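Local coordinates for protein UDP-galactopyranose mutase (PDB 3HE3) that binds FAD and UDP-galactose and probably interconverts UDP-galactopyranose and UDP-galactofuranose, at residues H109-S114 with N207-D212; R131-N136 with R169-K174; T292-Y297 with R305-K310. All coordinates share one frame; numbering follows the deposited sequence.

How the interactions relate
Interactions 1 and 3 meet at neighbouring strands of one mixed sheet, 111-115 and 294-296, with centres about 11 Å apart, and both touch UDP. Interaction 3 is the most buried: a hairpin held by backbone hydrogen bonds, whose residues Asn296 and Arg305 grip the nucleotide. Interaction 1 is only partly buried; a loop lies against the residues leading into a strand through one backbone bond, bridging waters and an Arg–Asn pair, and contributes Tyr209 to UDP. Interaction 2 stands apart at the surface, its centre about 18 Å from that of interaction 1. It joins two helices through a leucine contact and a tyrosine–aspartate bond, with no backbone pairing between them.

Interaction 1 of 3, residues H109-S114 with N207-D212; sequences HRVLAS and NRYFAD. With UDP (uridine-5'-diphosphate), chain S.
Asn207 OD1 is gripped by two nitrogens of the Arg110 guanidinium, by NE at 2.8 Å and weakly by NH2 at 3.4 Å. NE stands 51° out of the amide plane, over it rather than beside the oxygen. Asn207 CG lies between its backbone N and carbonyl carbon (chi1 61°), which brings the amide to the extended Arg110 chain. Arg208 CG sits over one face of the same guanidinium, 3.7 Å from Arg110 NH2, while Arg208 NH1 pairs with Asp206. The backbones are joined where Tyr209 N donates to His109 O at 3.2 Å. A water accepts from Val111 N at 2.8 Å and lies 2.6 Å from Asn207 O, bridging the two segments. Val111 CG2 lies over the Tyr209 ring, 4.2 Å from its centroid and 24° off the normal, a CH-pi contact. At the far end of this ring, Tyr209 OH donates to UDP O2A at 2.9 Å. Tyr209 binds UDP and His109 UDP-galactose, so the contact lines the substrate pocket. The loop between helix 169-184 and strand 214-218 packs against Val111 and the residues leading into strand 111-115, which is flanked in its sheet by strands 118-122 and 294-296.

Interaction 2 of 3, residues R131-N136 with R169-K174; sequences RLYGLN and RDLYNK
Tyr133 and Asp170 point at one another, and Tyr133 OH donates to Asp170 OD1 at 2.8 Å. The two flat groups are not coplanar: ring and carboxylate are turned 40° apart. OD1 lies at the ring edge, near the ring plane, whereas the hydroxyl meets OD1 from 44° above the carboxylate plane. With its CG anti to the backbone N (chi1 -172°), the Asp170 carboxylate is directed to the side of its helix where Tyr133 arrives.

One turn further on, Lys174 approaches the same carboxylate from its own helix. Its NZ meets Asp170 OD2 on the syn side at 2.8 Å, close to the carboxylate plane, and OD1 weakly at 3.0 Å. This is an i to i+4 salt bridge, and OD1 is therefore shared between a phenol and an ammonium group. The positive charge is likely to keep the carboxylate ionised and a strong acceptor for the tyrosine.

The contact joins the end of helix 126-133, which Gly134 leaves with positive phi, to the N-terminal part of helix 169-184. The latter helix carries several UDP-binding residues further along, among them Tyr179, Thr180 and Trp184.

Beside the polar pair, Leu132 and Leu171 lie antiparallel and overlap at their ends, their CD2 methyls meeting at 3.6 Å. Leu171 CD2 also lies 3.7 Å from Tyr133 OH, so one methyl touches both the leucine and the hydroxyl. Lys174 crosses Leu132 at an angle, its CD 4.0 Å from Leu132 CD2; the aliphatic part of the lysine thus extends the apolar patch, while its bend at chi4 turns NZ back to Asp170. Leu132 and Lys174 both touch Asp116, and Leu132 also packs on Leu120 of strand 118-122.

Interaction 3 of 3, residues T292-Y297 with R305-K310; sequences TGTVNY and RVSEFK. With UDP (uridine-5'-diphosphate), chain S.
Val295 and Val306 form the hydrogen-bonded pair at the heart of an antiparallel beta hairpin, strands 294-296 and 305-308, whose axes approach to 4.7 Å at 173°. This is the closely bonded part: Val295 N donates to Val306 O and Val306 N to Val295 O, both at 3.0 Å, and Glu308 N donates to Gly293 O at 2.7 Å. The packing is tight as well, for these residues are buried and Arg305 CA comes within 3.1 Å of Val295 O in a CA-H...O contact. On the face shared by Val295 and Val306, Val306 CG2 meets the edge of the Tyr297 ring at CE1; the modelled distance is short and carries no weight.

Contact thins at Thr292, which is partly exposed, directs its side chain away and loses little surface to the other segment. The opposite face, with Asn296 and Arg305, is turned to the nucleotide. These side chains run side by side, Asn296 OD1 lying 3.4 Å from Arg305 CB. Beyond its first torsion (chi1 53°) the Arg305 chain extends straight, carrying its guanidinium edge to the diphosphate, where NH1 donates to UDP O3B at 3.3 Å; NE forms a salt bridge with Glu325. With an alanine here the diphosphate would probably be held less firmly, and Glu325 would likely be left without its salt-bridge mate. The neighbouring amide bonds the uracil: Asn296 ND2 donates to UDP O4 at 3.1 Å, with an angle of 149° at the hydrogen.

Interaction 1 of 3, residues H109-S114 with N207-D212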
loop_
_atom_site.group_PDB
_atom_site.type_symbol
_atom_site.label_atom_id
_atom_site.label_comp_id
_atom_site.label_asym_id
_atom_site.label_seq_id
_atom_site.Cartn_x
_atom_site.Cartn_y
_atom_site.Cartn_z
ATOM N N HIS E 109 14.660 -3.098 -21.130
ATOM C CA HIS E 109 15.672 -3.501 -20.163
ATOM C C HIS E 109 17.005 -3.815 -20.834
ATOM O O HIS E 109 17.041 -4.339 -21.943
ATOM C CB HIS E 109 15.167 -4.726 -19.397
ATOM C CG HIS E 109 15.912 -5.005 -18.131
ATOM N ND1 HIS E 109 16.033 -4.074 -17.118
ATOM C CD2 HIS E 109 16.553 -6.114 -17.698
ATOM C CE1 HIS E 109 16.725 -4.596 -16.123
ATOM N NE2 HIS E 109 17.052 -5.835 -16.449
ATOM N N ARG E 110 18.101 -3.489 -20.156
ATOM C CA ARG E 110 19.436 -3.808 -20.659
ATOM C C ARG E 110 20.354 -4.270 -19.533
ATOM O O ARG E 110 20.486 -3.599 -18.510
ATOM C CB ARG E 110 20.052 -2.611 -21.379
ATOM C CG ARG E 110 19.523 -2.395 -22.782
ATOM C CD ARG E 110 20.222 -1.228 -23.442
ATOM N NE ARG E 110 19.852 -1.085 -24.845
ATOM C CZ ARG E 110 18.710 -0.552 -25.264
ATOM N NH1 ARG E 110 17.816 -0.120 -24.385
ATOM N NH2 ARG E 110 18.459 -0.459 -26.564
ATOM N N VAL E 111 20.993 -5.416 -19.734
ATOM C CA VAL E 111 21.823 -6.016 -18.701
ATOM C C VAL E 111 23.292 -6.107 -19.115
ATOM O O VAL E 111 23.614 -6.519 -20.228
ATOM C CB VAL E 111 21.304 -7.415 -18.324
ATOM C CG1 VAL E 111 22.261 -8.102 -17.363
ATOM C CG2 VAL E 111 19.901 -7.313 -17.724
ATOM N N LEU E 112 24.178 -5.701 -18.211
ATOM C CA LEU E 112 25.614 -5.856 -18.401
ATOM C C LEU E 112 26.133 -6.975 -17.507
ATOM O O LEU E 112 25.662 -7.154 -16.385
ATOM C CB LEU E 112 26.339 -4.555 -18.071
ATOM C CG LEU E 112 26.733 -3.620 -19.213
ATOM C CD1 LEU E 112 26.077 -4.024 -20.519
ATOM C CD2 LEU E 112 26.343 -2.203 -18.837
ATOM N N ALA E 113 27.096 -7.735 -18.013
ATOM C CA ALA E 113 27.716 -8.801 -17.238
ATOM C C ALA E 113 29.159 -8.438 -16.922
ATOM O O ALA E 113 29.932 -8.077 -17.816
ATOM C CB ALA E 113 27.659 -10.111 -17.997
ATOM N N SER E 114 29.512 -8.525 -15.644
ATOM C CA SER E 114 30.874 -8.245 -15.211
ATOM C C SER E 114 31.767 -9.442 -15.519
ATOM O O SER E 114 31.713 -10.467 -14.846
ATOM C CB SER E 114 30.907 -7.912 -13.721
ATOM O OG SER E 114 32.177 -7.414 -13.338
ATOM N N ASN E 207 21.318 -5.119 -27.881
ATOM C CA ASN E 207 21.745 -5.246 -26.490
ATOM C C ASN E 207 20.604 -5.266 -25.477
ATOM O O ASN E 207 20.848 -5.215 -24.271
ATOM C CB ASN E 207 22.759 -4.153 -26.114
ATOM C CG ASN E 207 22.186 -2.755 -26.247
ATOM O OD1 ASN E 207 21.136 -2.557 -26.857
ATOM N ND2 ASN E 207 22.878 -1.776 -25.680
ATOM N N ARG E 208 19.362 -5.331 -25.953
ATOM C CA ARG E 208 18.231 -5.488 -25.041
ATOM C C ARG E 208 18.182 -6.925 -24.543
ATOM O O ARG E 208 18.514 -7.851 -25.276
ATOM C CB ARG E 208 16.897 -5.131 -25.707
ATOM C CG ARG E 208 16.870 -3.828 -26.478
ATOM C CD ARG E 208 16.556 -4.095 -27.936
ATOM N NE ARG E 208 15.121 -4.151 -28.206
ATOM C CZ ARG E 208 14.580 -4.771 -29.251
ATOM N NH1 ARG E 208 15.348 -5.411 -30.122
ATOM N NH2 ARG E 208 13.265 -4.764 -29.420
ATOM N N TYR E 209 17.768 -7.111 -23.297
ATOM C CA TYR E 209 17.650 -8.451 -22.738
ATOM C C TYR E 209 16.441 -9.167 -23.345
ATOM O O TYR E 209 16.375 -10.396 -23.356
ATOM C CB TYR E 209 17.543 -8.380 -21.214
ATOM C CG TYR E 209 18.035 -9.615 -20.487
ATOM C CD1 TYR E 209 19.371 -9.999 -20.544
ATOM C CD2 TYR E 209 17.168 -10.382 -19.719
ATOM C CE1 TYR E 209 19.824 -11.126 -19.871
ATOM C CE2 TYR E 209 17.610 -11.504 -19.042
ATOM C CZ TYR E 209 18.937 -11.873 -19.120
ATOM O OH TYR E 209 19.371 -12.993 -18.444
ATOM N N PHE E 210 15.489 -8.386 -23.852
ATOM C CA PHE E 210 14.324 -8.928 -24.549
ATOM C C PHE E 210 14.161 -8.280 -25.924
ATOM O O PHE E 210 14.407 -7.083 -26.088
ATOM C CB PHE E 210 13.045 -8.696 -23.736
ATOM C CG PHE E 210 13.179 -9.028 -22.281
ATOM C CD1 PHE E 210 13.253 -8.018 -21.332
ATOM C CD2 PHE E 210 13.242 -10.348 -21.854
ATOM C CE1 PHE E 210 13.384 -8.315 -19.980
ATOM C CE2 PHE E 210 13.372 -10.652 -20.500
ATOM C CZ PHE E 210 13.443 -9.633 -19.564
ATOM N N ALA E 211 13.750 -9.069 -26.911
ATOM C CA ALA E 211 13.394 -8.526 -28.219
ATOM C C ALA E 211 11.894 -8.664 -28.447
ATOM O O ALA E 211 11.433 -8.753 -29.583
ATOM C CB ALA E 211 14.178 -9.212 -29.338
ATOM N N ASP E 212 11.138 -8.682 -27.353
ATOM C CA ASP E 212 9.688 -8.774 -27.419
ATOM C C ASP E 212 9.100 -7.532 -28.075
ATOM O O ASP E 212 9.753 -6.496 -28.161
ATOM C CB ASP E 212 9.093 -8.949 -26.021
ATOM C CG ASP E 212 9.525 -10.241 -25.357
ATOM O OD1 ASP E 212 8.757 -10.769 -24.522
ATOM O OD2 ASP E 212 10.631 -10.734 -25.672
HETATM N N1 UDP S . 22.305 -17.256 -17.207
HETATM C C2 UDP S . 23.684 -17.301 -17.143
HETATM N N3 UDP S . 24.424 -16.140 -17.231
HETATM C C4 UDP S . 23.789 -14.924 -17.383
HETATM C C5 UDP S . 22.399 -14.883 -17.448
HETATM C C6 UDP S . 21.671 -16.069 -17.447
HETATM O O2 UDP S . 24.261 -18.379 -17.006
HETATM O O4 UDP S . 24.454 -13.886 -17.460
HETATM C "C1'" UDP S . 21.535 -18.510 -17.110
HETATM C "C2'" UDP S . 21.275 -18.814 -15.647
HETATM O "O2'" UDP S . 21.393 -20.200 -15.422
HETATM C "C3'" UDP S . 19.844 -18.369 -15.438
HETATM C "C4'" UDP S . 19.225 -18.578 -16.807
HETATM O "O4'" UDP S . 20.271 -18.358 -17.733
HETATM O "O3'" UDP S . 19.210 -19.148 -14.454
HETATM C "C5'" UDP S . 18.050 -17.647 -17.077
HETATM O "O5'" UDP S . 18.373 -16.323 -16.723
HETATM P PA UDP S . 17.188 -15.251 -16.548
HETATM O O1A UDP S . 16.378 -15.203 -17.789
HETATM O O2A UDP S . 17.715 -13.908 -16.212
HETATM O O3A UDP S . 16.281 -15.874 -15.372
HETATM P PB UDP S . 15.787 -15.022 -14.099
HETATM O O1B UDP S . 16.763 -15.161 -12.999
HETATM O O2B UDP S . 14.457 -15.512 -13.672
HETATM O O3B UDP S . 15.686 -13.596 -14.477
HETATM O O HOH W 1 20.848 -6.723 -22.211
HETATM O O HOH W 2 23.674 -4.819 -22.785
#

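Interaction 2 of 3, residues R131-N136 with R169-K174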
loop_
_atom_site.group_PDB
_atom_site.type_symbol
_atom_site.label_atom_id
_atom_site.label_comp_id
_atom_site.label_asym_id
_atom_site.label_seq_id
_atom_site.Cartn_x
_atom_site.Cartn_y
_atom_site.Cartn_z
ATOM N N ARG E 131 34.698 -7.004 -27.983
ATOM C CA ARG E 131 35.191 -6.304 -26.802
ATOM C C ARG E 131 35.960 -7.247 -25.882
ATOM O O ARG E 131 36.975 -6.864 -25.297
ATOM C CB ARG E 131 34.039 -5.635 -26.041
ATOM C CG ARG E 131 33.437 -4.423 -26.756
ATOM C CD ARG E 131 32.489 -3.653 -25.854
ATOM N NE ARG E 131 33.082 -3.404 -24.542
ATOM C CZ ARG E 131 32.411 -2.968 -23.478
ATOM N NH1 ARG E 131 31.108 -2.723 -23.558
ATOM N NH2 ARG E 131 33.049 -2.781 -22.329
ATOM N N LEU E 132 35.480 -8.482 -25.770
ATOM C CA LEU E 132 36.112 -9.483 -24.910
ATOM C C LEU E 132 37.508 -9.890 -25.393
ATOM O O LEU E 132 38.445 -9.995 -24.598
ATOM C CB LEU E 132 35.222 -10.725 -24.792
ATOM C CG LEU E 132 35.622 -11.734 -23.714
ATOM C CD1 LEU E 132 35.550 -11.088 -22.343
ATOM C CD2 LEU E 132 34.746 -12.974 -23.768
ATOM N N TYR E 133 37.642 -10.113 -26.698
ATOM C CA TYR E 133 38.881 -10.635 -27.265
ATOM C C TYR E 133 39.689 -9.583 -27.997
ATOM O O TYR E 133 40.803 -9.853 -28.433
ATOM C CB TYR E 133 38.588 -11.793 -28.220
ATOM C CG TYR E 133 37.957 -12.989 -27.552
ATOM C CD1 TYR E 133 38.589 -13.624 -26.491
ATOM C CD2 TYR E 133 36.740 -13.492 -27.987
ATOM C CE1 TYR E 133 38.023 -14.717 -25.877
ATOM C CE2 TYR E 133 36.166 -14.586 -27.377
ATOM C CZ TYR E 133 36.814 -15.196 -26.324
ATOM O OH TYR E 133 36.250 -16.290 -25.707
ATOM N N GLY E 134 39.128 -8.387 -28.144
ATOM C CA GLY E 134 39.802 -7.332 -28.878
ATOM C C GLY E 134 39.797 -7.590 -30.373
ATOM O O GLY E 134 40.784 -7.329 -31.063
ATOM N N LEU E 135 38.675 -8.108 -30.868
ATOM C CA LEU E 135 38.514 -8.409 -32.285
ATOM C C LEU E 135 37.749 -7.305 -32.997
ATOM O O LEU E 135 37.288 -6.346 -32.381
ATOM C CB LEU E 135 37.751 -9.721 -32.476
ATOM C CG LEU E 135 38.195 -10.960 -31.708
ATOM C CD1 LEU E 135 37.108 -12.012 -31.785
ATOM C CD2 LEU E 135 39.494 -11.495 -32.272
ATOM N N ASN E 136 37.610 -7.465 -34.308
ATOM C CA ASN E 136 36.819 -6.557 -35.124
ATOM C C ASN E 136 35.998 -7.298 -36.168
ATOM O O ASN E 136 36.016 -6.962 -37.348
ATOM C CB ASN E 136 37.707 -5.515 -35.796
ATOM C CG ASN E 136 37.659 -4.179 -35.088
ATOM O OD1 ASN E 136 36.987 -3.252 -35.542
ATOM N ND2 ASN E 136 38.355 -4.076 -33.960
ATOM N N ARG E 169 33.091 -23.724 -25.722
ATOM C CA ARG E 169 33.399 -23.961 -24.315
ATOM C C ARG E 169 33.835 -22.705 -23.554
ATOM O O ARG E 169 33.380 -22.464 -22.433
ATOM C CB ARG E 169 34.468 -25.051 -24.195
ATOM C CG ARG E 169 34.900 -25.378 -22.771
ATOM C CD ARG E 169 33.813 -26.111 -22.000
ATOM N NE ARG E 169 33.303 -27.258 -22.741
ATOM C CZ ARG E 169 32.260 -27.985 -22.358
ATOM N NH1 ARG E 169 31.618 -27.683 -21.238
ATOM N NH2 ARG E 169 31.860 -29.009 -23.094
ATOM N N ASP E 170 34.717 -21.908 -24.154
ATOM C CA ASP E 170 35.277 -20.755 -23.452
ATOM C C ASP E 170 34.238 -19.698 -23.079
ATOM O O ASP E 170 34.243 -19.190 -21.958
ATOM C CB ASP E 170 36.405 -20.102 -24.244
ATOM C CG ASP E 170 37.125 -19.033 -23.444
ATOM O OD1 ASP E 170 37.631 -18.060 -24.045
ATOM O OD2 ASP E 170 37.174 -19.162 -22.203
ATOM N N LEU E 171 33.354 -19.359 -24.014
ATOM C CA LEU E 171 32.315 -18.373 -23.731
ATOM C C LEU E 171 31.283 -18.931 -22.755
ATOM O O LEU E 171 30.623 -18.179 -22.043
ATOM C CB LEU E 171 31.656 -17.873 -25.019
ATOM C CG LEU E 171 32.546 -16.916 -25.818
ATOM C CD1 LEU E 171 32.000 -16.677 -27.217
ATOM C CD2 LEU E 171 32.716 -15.604 -25.069
ATOM N N TYR E 172 31.161 -20.254 -22.719
ATOM C CA TYR E 172 30.278 -20.933 -21.778
ATOM C C TYR E 172 30.807 -20.776 -20.356
ATOM O O TYR E 172 30.059 -20.453 -19.431
ATOM C CB TYR E 172 30.166 -22.414 -22.151
ATOM C CG TYR E 172 29.629 -23.325 -21.064
ATOM C CD1 TYR E 172 28.294 -23.277 -20.682
ATOM C CD2 TYR E 172 30.454 -24.254 -20.440
ATOM C CE1 TYR E 172 27.800 -24.117 -19.697
ATOM C CE2 TYR E 172 29.970 -25.097 -19.457
ATOM C CZ TYR E 172 28.642 -25.025 -19.088
ATOM O OH TYR E 172 28.161 -25.865 -18.105
ATOM N N ASN E 173 32.106 -20.994 -20.189
ATOM C CA ASN E 173 32.735 -20.863 -18.883
ATOM C C ASN E 173 32.654 -19.438 -18.336
ATOM O O ASN E 173 32.461 -19.227 -17.136
ATOM C CB ASN E 173 34.191 -21.325 -18.951
ATOM C CG ASN E 173 34.317 -22.814 -19.227
ATOM O OD1 ASN E 173 33.454 -23.605 -18.838
ATOM N ND2 ASN E 173 35.396 -23.203 -19.898
ATOM N N LYS E 174 32.789 -18.461 -19.221
ATOM C CA LYS E 174 32.831 -17.068 -18.801
ATOM C C LYS E 174 31.465 -16.500 -18.431
ATOM O O LYS E 174 31.357 -15.709 -17.498
ATOM C CB LYS E 174 33.495 -16.203 -19.876
ATOM C CG LYS E 174 34.961 -16.545 -20.102
ATOM C CD LYS E 174 35.705 -15.401 -20.764
ATOM C CE LYS E 174 37.207 -15.516 -20.538
ATOM N NZ LYS E 174 37.824 -16.558 -21.400
#

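Interaction 3 of 3, residues T292-Y297 with R305-K310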
loop_
_atom_site.group_PDB
_atom_site.type_symbol
_atom_site.label_atom_id
_atom_site.label_comp_id
_atom_site.label_asym_id
_atom_site.label_seq_id
_atom_site.Cartn_x
_atom_site.Cartn_y
_atom_site.Cartn_z
ATOM N N THR E 292 23.411 0.426 -16.052
ATOM C CA THR E 292 22.130 -0.104 -16.517
ATOM C C THR E 292 21.242 -0.487 -15.348
ATOM O O THR E 292 21.593 -0.276 -14.189
ATOM C CB THR E 292 22.295 -1.359 -17.395
ATOM O OG1 THR E 292 23.434 -2.111 -16.957
ATOM C CG2 THR E 292 22.472 -0.980 -18.849
ATOM N N GLY E 293 20.088 -1.066 -15.666
ATOM C CA GLY E 293 19.159 -1.532 -14.655
ATOM C C GLY E 293 19.742 -2.673 -13.845
ATOM O O GLY E 293 19.522 -2.756 -12.637
ATOM N N THR E 294 20.493 -3.550 -14.507
ATOM C CA THR E 294 21.058 -4.723 -13.844
ATOM C C THR E 294 22.464 -5.070 -14.320
ATOM O O THR E 294 22.754 -5.016 -15.517
ATOM C CB THR E 294 20.172 -5.967 -14.046
ATOM O OG1 THR E 294 18.954 -5.811 -13.315
ATOM C CG2 THR E 294 20.883 -7.217 -13.562
ATOM N N VAL E 295 23.324 -5.431 -13.371
ATOM C CA VAL E 295 24.637 -5.975 -13.683
ATOM C C VAL E 295 24.754 -7.395 -13.133
ATOM O O VAL E 295 24.561 -7.622 -11.936
ATOM C CB VAL E 295 25.761 -5.114 -13.093
ATOM C CG1 VAL E 295 27.108 -5.783 -13.318
ATOM C CG2 VAL E 295 25.742 -3.732 -13.706
ATOM N N ASN E 296 25.062 -8.345 -14.012
ATOM C CA ASN E 296 25.234 -9.742 -13.623
ATOM C C ASN E 296 26.657 -10.045 -13.174
ATOM O O ASN E 296 27.617 -9.485 -13.702
ATOM C CB ASN E 296 24.871 -10.668 -14.785
ATOM C CG ASN E 296 23.378 -10.803 -14.981
ATOM O OD1 ASN E 296 22.585 -10.226 -14.235
ATOM N ND2 ASN E 296 22.986 -11.572 -15.988
ATOM N N TYR E 297 26.791 -10.947 -12.208
ATOM C CA TYR E 297 28.110 -11.359 -11.739
ATOM C C TYR E 297 28.310 -12.861 -11.885
ATOM O O TYR E 297 28.097 -13.619 -10.944
ATOM C CB TYR E 297 28.340 -10.896 -10.296
ATOM C CG TYR E 297 28.496 -9.394 -10.191
ATOM C CD1 TYR E 297 27.444 -8.592 -9.765
ATOM C CD2 TYR E 297 29.685 -8.776 -10.554
ATOM C CE1 TYR E 297 27.580 -7.219 -9.685
ATOM C CE2 TYR E 297 29.830 -7.408 -10.480
ATOM C CZ TYR E 297 28.776 -6.632 -10.048
ATOM O OH TYR E 297 28.921 -5.260 -9.973
ATOM N N ARG E 305 23.565 -10.778 -9.045
ATOM C CA ARG E 305 23.348 -9.527 -9.755
ATOM C C ARG E 305 22.876 -8.400 -8.846
ATOM O O ARG E 305 22.354 -8.639 -7.757
ATOM C CB ARG E 305 22.308 -9.746 -10.845
ATOM C CG ARG E 305 21.037 -10.380 -10.320
ATOM C CD ARG E 305 20.115 -10.769 -11.448
ATOM N NE ARG E 305 18.819 -11.212 -10.951
ATOM C CZ ARG E 305 17.851 -11.692 -11.725
ATOM N NH1 ARG E 305 18.037 -11.792 -13.034
ATOM N NH2 ARG E 305 16.700 -12.074 -11.187
ATOM N N VAL E 306 23.068 -7.170 -9.318
ATOM C CA VAL E 306 22.567 -5.975 -8.656
ATOM C C VAL E 306 21.612 -5.278 -9.606
ATOM O O VAL E 306 21.885 -5.176 -10.802
ATOM C CB VAL E 306 23.688 -4.962 -8.371
ATOM C CG1 VAL E 306 23.359 -4.142 -7.129
ATOM C CG2 VAL E 306 25.026 -5.656 -8.248
ATOM N N SER E 307 20.501 -4.786 -9.074
ATOM C CA SER E 307 19.545 -4.045 -9.881
ATOM C C SER E 307 19.318 -2.657 -9.299
ATOM O O SER E 307 19.321 -2.483 -8.078
ATOM C CB SER E 307 18.220 -4.803 -9.972
ATOM O OG SER E 307 18.364 -5.986 -10.735
ATOM N N GLU E 308 19.128 -1.672 -10.174
ATOM C CA GLU E 308 18.848 -0.309 -9.733
ATOM C C GLU E 308 17.479 0.133 -10.235
ATOM O O GLU E 308 17.282 0.348 -11.433
ATOM C CB GLU E 308 19.936 0.650 -10.211
ATOM C CG GLU E 308 19.887 2.007 -9.531
ATOM C CD GLU E 308 21.044 2.896 -9.926
ATOM O OE1 GLU E 308 21.177 3.993 -9.345
ATOM O OE2 GLU E 308 21.822 2.498 -10.817
ATOM N N PHE E 309 16.540 0.281 -9.308
ATOM C CA PHE E 309 15.136 0.460 -9.659
ATOM C C PHE E 309 14.806 1.725 -10.457
ATOM O O PHE E 309 13.885 1.710 -11.276
ATOM C CB PHE E 309 14.254 0.340 -8.413
ATOM C CG PHE E 309 14.282 -1.028 -7.797
ATOM C CD1 PHE E 309 14.997 -1.265 -6.636
ATOM C CD2 PHE E 309 13.616 -2.085 -8.395
ATOM C CE1 PHE E 309 15.033 -2.529 -6.076
ATOM C CE2 PHE E 309 13.649 -3.346 -7.842
ATOM C CZ PHE E 309 14.356 -3.569 -6.680
ATOM N N LYS E 310 15.553 2.805 -10.239
ATOM C CA LYS E 310 15.285 4.053 -10.960
ATOM C C LYS E 310 15.420 3.909 -12.480
ATOM O O LYS E 310 14.672 4.539 -13.231
ATOM C CB LYS E 310 16.152 5.199 -10.434
ATOM C CG LYS E 310 15.650 5.775 -9.116
ATOM C CD LYS E 310 16.676 6.686 -8.469
ATOM C CE LYS E 310 17.089 7.803 -9.404
ATOM N NZ LYS E 310 17.979 8.778 -8.728
HETATM N N1 UDP S . 22.305 -17.256 -17.207
HETATM C C2 UDP S . 23.684 -17.301 -17.143
HETATM N N3 UDP S . 24.424 -16.140 -17.231
HETATM C C4 UDP S . 23.789 -14.924 -17.383
HETATM C C5 UDP S . 22.399 -14.883 -17.448
HETATM C C6 UDP S . 21.671 -16.069 -17.447
HETATM O O2 UDP S . 24.261 -18.379 -17.006
HETATM O O4 UDP S . 24.454 -13.886 -17.460
HETATM C "C1'" UDP S . 21.535 -18.510 -17.110
HETATM C "C2'" UDP S . 21.275 -18.814 -15.647
HETATM O "O2'" UDP S . 21.393 -20.200 -15.422
HETATM C "C3'" UDP S . 19.844 -18.369 -15.438
HETATM C "C4'" UDP S . 19.225 -18.578 -16.807
HETATM O "O4'" UDP S . 20.271 -18.358 -17.733
HETATM O "O3'" UDP S . 19.210 -19.148 -14.454
HETATM C "C5'" UDP S . 18.050 -17.647 -17.077
HETATM O "O5'" UDP S . 18.373 -16.323 -16.723
HETATM P PA UDP S . 17.188 -15.251 -16.548
HETATM O O1A UDP S . 16.378 -15.203 -17.789
HETATM O O2A UDP S . 17.715 -13.908 -16.212
HETATM O O3A UDP S . 16.281 -15.874 -15.372
HETATM P PB UDP S . 15.787 -15.022 -14.099
HETATM O O1B UDP S . 16.763 -15.161 -12.999
HETATM O O2B UDP S . 14.457 -15.512 -13.672
HETATM O O3B UDP S . 15.686 -13.596 -14.477
#